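Local coordinates for Co-chaperone DjlA N-terminal domain-containing protein (Porphyromonas gingivalis, PDB 2H5N) that is of unknown function but binds magnesium and belongs to the helical TerB-like family, related to tellurite-resistance proteins, at the interface of chains A and B and the interface of chains A and C. Coordinates in Å, arbitrary orientation; residue numbers count along the deposited sequence, not the author numbering. Chains: chain A/B/C, Hypothetical protein PG_1108.

Contact 1: the interface of chains A and B. Residues chain A 35; chain B 26, 29-30, 35, 40, 43.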
loop_
_atom_site.group_PDB
_atom_site.type_symbol
_atom_site.label_atom_id
_atom_site.label_comp_id
_atom_site.label_asym_id
_atom_site.label_seq_id
_atom_site.Cartn_x
_atom_site.Cartn_y
_atom_site.Cartn_z
ATOM N N ILE A 35 -6.273 2.731 5.271
ATOM C CA ILE A 35 -5.610 2.951 6.566
ATOM C C ILE A 35 -6.577 3.344 7.682
ATOM O O ILE A 35 -7.326 4.304 7.548
ATOM C CB ILE A 35 -4.412 3.926 6.486
ATOM C CG1 ILE A 35 -4.782 5.221 5.777
ATOM C CG2 ILE A 35 -3.239 3.227 5.785
ATOM C CD1 ILE A 35 -3.883 6.431 6.150
ATOM N N LYS B 26 -3.535 11.725 3.898
ATOM C CA LYS B 26 -3.620 10.305 3.530
ATOM C C LYS B 26 -2.911 10.025 2.197
ATOM O O LYS B 26 -2.131 9.075 2.091
ATOM C CB LYS B 26 -5.072 9.823 3.456
ATOM C CG LYS B 26 -5.729 9.528 4.842
ATOM C CD LYS B 26 -7.280 9.358 4.774
ATOM C CE LYS B 26 -7.664 8.104 3.975
ATOM N NZ LYS B 26 -9.072 7.678 4.324
ATOM N N VAL B 29 0.946 10.071 2.671
ATOM C CA VAL B 29 1.598 8.993 3.486
ATOM C C VAL B 29 1.396 7.602 2.899
ATOM O O VAL B 29 2.128 6.671 3.253
ATOM C CB VAL B 29 1.204 8.977 5.017
ATOM C CG1 VAL B 29 1.643 10.266 5.730
ATOM C CG2 VAL B 29 -0.253 8.677 5.245
ATOM N N MET B 30 0.393 7.468 2.026
ATOM C CA MET B 30 0.091 6.203 1.347
ATOM C C MET B 30 0.861 6.059 0.016
ATOM O O MET B 30 0.939 4.955 -0.541
ATOM C CB MET B 30 -1.423 6.043 1.109
ATOM C CG MET B 30 -2.305 5.922 2.385
ATOM S SD MET B 30 -4.026 5.337 2.190
ATOM C CE MET B 30 -4.570 6.085 0.645
ATOM N N ILE B 35 3.146 1.551 5.184
ATOM C CA ILE B 35 2.672 2.222 6.404
ATOM C C ILE B 35 3.900 2.508 7.233
ATOM O O ILE B 35 4.693 1.603 7.472
ATOM C CB ILE B 35 1.746 1.295 7.229
ATOM C CG1 ILE B 35 0.492 0.931 6.433
ATOM C CG2 ILE B 35 1.362 1.914 8.603
ATOM C CD1 ILE B 35 -0.292 -0.204 7.031
ATOM N N ILE B 40 1.528 8.159 10.630
ATOM C CA ILE B 40 0.088 8.107 10.851
ATOM C C ILE B 40 -0.273 8.700 12.231
ATOM O O ILE B 40 -1.309 9.335 12.377
ATOM C CB ILE B 40 -0.467 6.651 10.742
ATOM C CG1 ILE B 40 0.174 5.863 9.563
ATOM C CG2 ILE B 40 -1.992 6.644 10.815
ATOM C CD1 ILE B 40 -0.196 6.309 8.167
ATOM N N MET B 43 0.017 12.522 11.827
ATOM C CA MET B 43 -1.141 12.867 10.992
ATOM C C MET B 43 -2.411 13.081 11.828
ATOM O O MET B 43 -3.002 14.146 11.763
ATOM C CB MET B 43 -1.352 11.809 9.877
ATOM C CG MET B 43 -2.470 12.130 8.904
ATOM S SD MET B 43 -2.824 10.818 7.718
ATOM C CE MET B 43 -3.398 9.539 8.832
#

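Contact 2: the interface of chains A and C. Residues chain A 31, 107-108, 111; chain C 31, 107-108, 111.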
loop_
_atom_site.group_PDB
_atom_site.type_symbol
_atom_site.label_atom_id
_atom_site.label_comp_id
_atom_site.label_asym_id
_atom_site.label_seq_id
_atom_site.Cartn_x
_atom_site.Cartn_y
_atom_site.Cartn_z
ATOM N N ALA A 31 -3.932 -5.203 3.933
ATOM C CA ALA A 31 -4.564 -6.079 2.936
ATOM C C ALA A 31 -5.752 -5.443 2.221
ATOM O O ALA A 31 -5.875 -5.540 1.009
ATOM C CB ALA A 31 -4.944 -7.434 3.516
ATOM N N ALA A 107 -11.456 -13.281 8.857
ATOM C CA ALA A 107 -10.909 -14.026 7.740
ATOM C C ALA A 107 -9.447 -13.698 7.466
ATOM O O ALA A 107 -8.670 -14.581 7.118
ATOM C CB ALA A 107 -11.779 -13.838 6.449
ATOM N N LEU A 108 -9.075 -12.425 7.588
ATOM C CA LEU A 108 -7.698 -12.016 7.324
ATOM C C LEU A 108 -6.736 -12.553 8.376
ATOM O O LEU A 108 -5.607 -12.992 8.054
ATOM C CB LEU A 108 -7.568 -10.503 7.254
ATOM C CG LEU A 108 -8.140 -9.822 6.013
ATOM C CD1 LEU A 108 -8.196 -8.299 6.238
ATOM C CD2 LEU A 108 -7.316 -10.184 4.800
ATOM N N LEU A 111 -6.466 -16.293 7.743
ATOM C CA LEU A 111 -5.543 -16.617 6.628
ATOM C C LEU A 111 -4.069 -16.490 7.004
ATOM O O LEU A 111 -3.298 -17.408 6.731
ATOM C CB LEU A 111 -5.886 -15.841 5.344
ATOM C CG LEU A 111 -4.948 -15.982 4.133
ATOM C CD1 LEU A 111 -4.916 -17.422 3.574
ATOM C CD2 LEU A 111 -5.360 -14.965 3.029
ATOM N N ALA C 31 -10.376 -19.319 4.517
ATOM C CA ALA C 31 -10.178 -18.185 5.434
ATOM C C ALA C 31 -11.481 -17.701 6.094
ATOM O O ALA C 31 -11.505 -17.445 7.292
ATOM C CB ALA C 31 -9.492 -17.030 4.730
ATOM N N ALA C 107 -9.159 -8.446 -0.691
ATOM C CA ALA C 107 -8.255 -8.343 0.462
ATOM C C ALA C 107 -7.551 -9.676 0.775
ATOM O O ALA C 107 -6.367 -9.670 1.103
ATOM C CB ALA C 107 -8.978 -7.867 1.639
ATOM N N LEU C 108 -8.281 -10.806 0.633
ATOM C CA LEU C 108 -7.721 -12.142 0.870
ATOM C C LEU C 108 -6.674 -12.509 -0.186
ATOM O O LEU C 108 -5.580 -13.015 0.153
ATOM C CB LEU C 108 -8.821 -13.238 0.918
ATOM C CG LEU C 108 -9.734 -13.180 2.172
ATOM C CD1 LEU C 108 -10.879 -14.194 2.013
ATOM C CD2 LEU C 108 -8.968 -13.405 3.501
ATOM N N LEU C 111 -3.512 -10.397 0.480
ATOM C CA LEU C 111 -2.707 -10.854 1.606
ATOM C C LEU C 111 -1.909 -12.095 1.250
ATOM O O LEU C 111 -0.743 -12.148 1.538
ATOM C CB LEU C 111 -3.525 -11.072 2.886
ATOM C CG LEU C 111 -2.753 -11.500 4.136
ATOM C CD1 LEU C 111 -1.732 -10.430 4.673
ATOM C CD2 LEU C 111 -3.747 -11.867 5.239
#

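Contact 1: the interface of chains A and B
A:Ile35 pushes its longer branch into a greasy recess of chain B, lined by B:Lys26, B:Met30, B:Ile40 and B:Met43. The tight side is formed by B:Met30 and B:Lys26. The sulfur of B:Met30 lies against the first carbon of the branch, SD to A:Ile35 CG1 being 3.7 Å, and the two side chains cross obliquely. B:Lys26 contributes its aliphatic stem rather than its amine: CG meets A:Ile35 CD1 at 3.8 Å as the two chains run past each other in opposite directions. What directs the branch inward is its first torsion, which sets CG1 between the backbone N and the carbonyl carbon (chi1 51°). B:Ile35 has its own CG1 turned differently (chi1 -62°), so the two copies of this residue do not match in detail.

The rest of the surround is looser. The methyl end of B:Met43 has CE 4.1 Å from A:Ile35 CD1, B:Ile40 CD1 stands 4.2 Å from the same tip atom, A:Ile35 CD1, and the short branch, A:Ile35 CG2, comes no nearer than 4.4 Å to CG1 of B:Ile35. B:Val29 barely takes part. A:Ile35 itself gives up 115 Å² of surface, most of what this patch hides.

In the fold, A:Ile35 sits in the loop between helix 15-30 and helix 37-47, next to magnesium-binding A:Lys34, and it enters the groove between the corresponding two helices of chain B.

Contact 2: the interface of chains A and C
The flat groups where A:Leu108 and C:Leu108 meet are main-chain peptides, because the side chains here are all aliphatic. A:Leu108 CD2 sits over one face of the peptide that follows C:Ala107, 3.9 Å from its carbonyl O. The methyl of A:Ala31 comes to that oxygen obliquely from the same face, CB to C:Ala107 O being 3.6 Å. The exchanged pair repeats this, with C:Leu108 CD2 over the peptide of A:Ala107. At the next peptide along, A:Leu111 CD2 reaches the carbonyl O of C:Leu108 at 3.5 Å, arriving only moderately off the peptide plane.

At the centre A:Leu108 and C:Leu108 meet through one methyl each, CD2 to CD2 at 3.8 Å. Each Leu111 lies slantwise across the opposite Leu108, with A:Leu111 CD2 4.0 Å from C:Leu108 CD2. The torsions of A:Leu111, with CG opposite the backbone N (chi1 175°) and chi2 64°, carry CD2 there; the backbone sets its CB 3.8 Å from CB of C:Ala31. At the outer ends sit the alanines, whose small size probably lets the backbones approach: A:Ala107 CA is 3.5 Å from the carbonyl O of C:Ala31.

The result is a two-fold packing of helix 103-116 of A on its mate in C, with A:Ala31 and C:Ala31 beside the partner's helix at either end. It joins chains A and C in the deposited assembly and may help build a physiological oligomer, though the structure alone does not show that.

Contact 1 and contact 2 lie about 21 Å apart, measured between the centres of their C-alpha atoms, and place chain A between B and C. They share the stretch joining helix 15-30 to helix 37-47: its end at A:Ile35 serves contact 1, its start at A:Ala31 serves contact 2. The magnesium-binding residues A:Val29, A:Asp32 and A:Lys34 interleave with these two, so metal binding might help shape both surfaces. Contact 2 adds helix 103-116, which contact 1 does not use. Two different two-fold interfaces on one subunit fit the four copies of the deposited assembly; the structure alone does not show whether this tetramer forms in the cell.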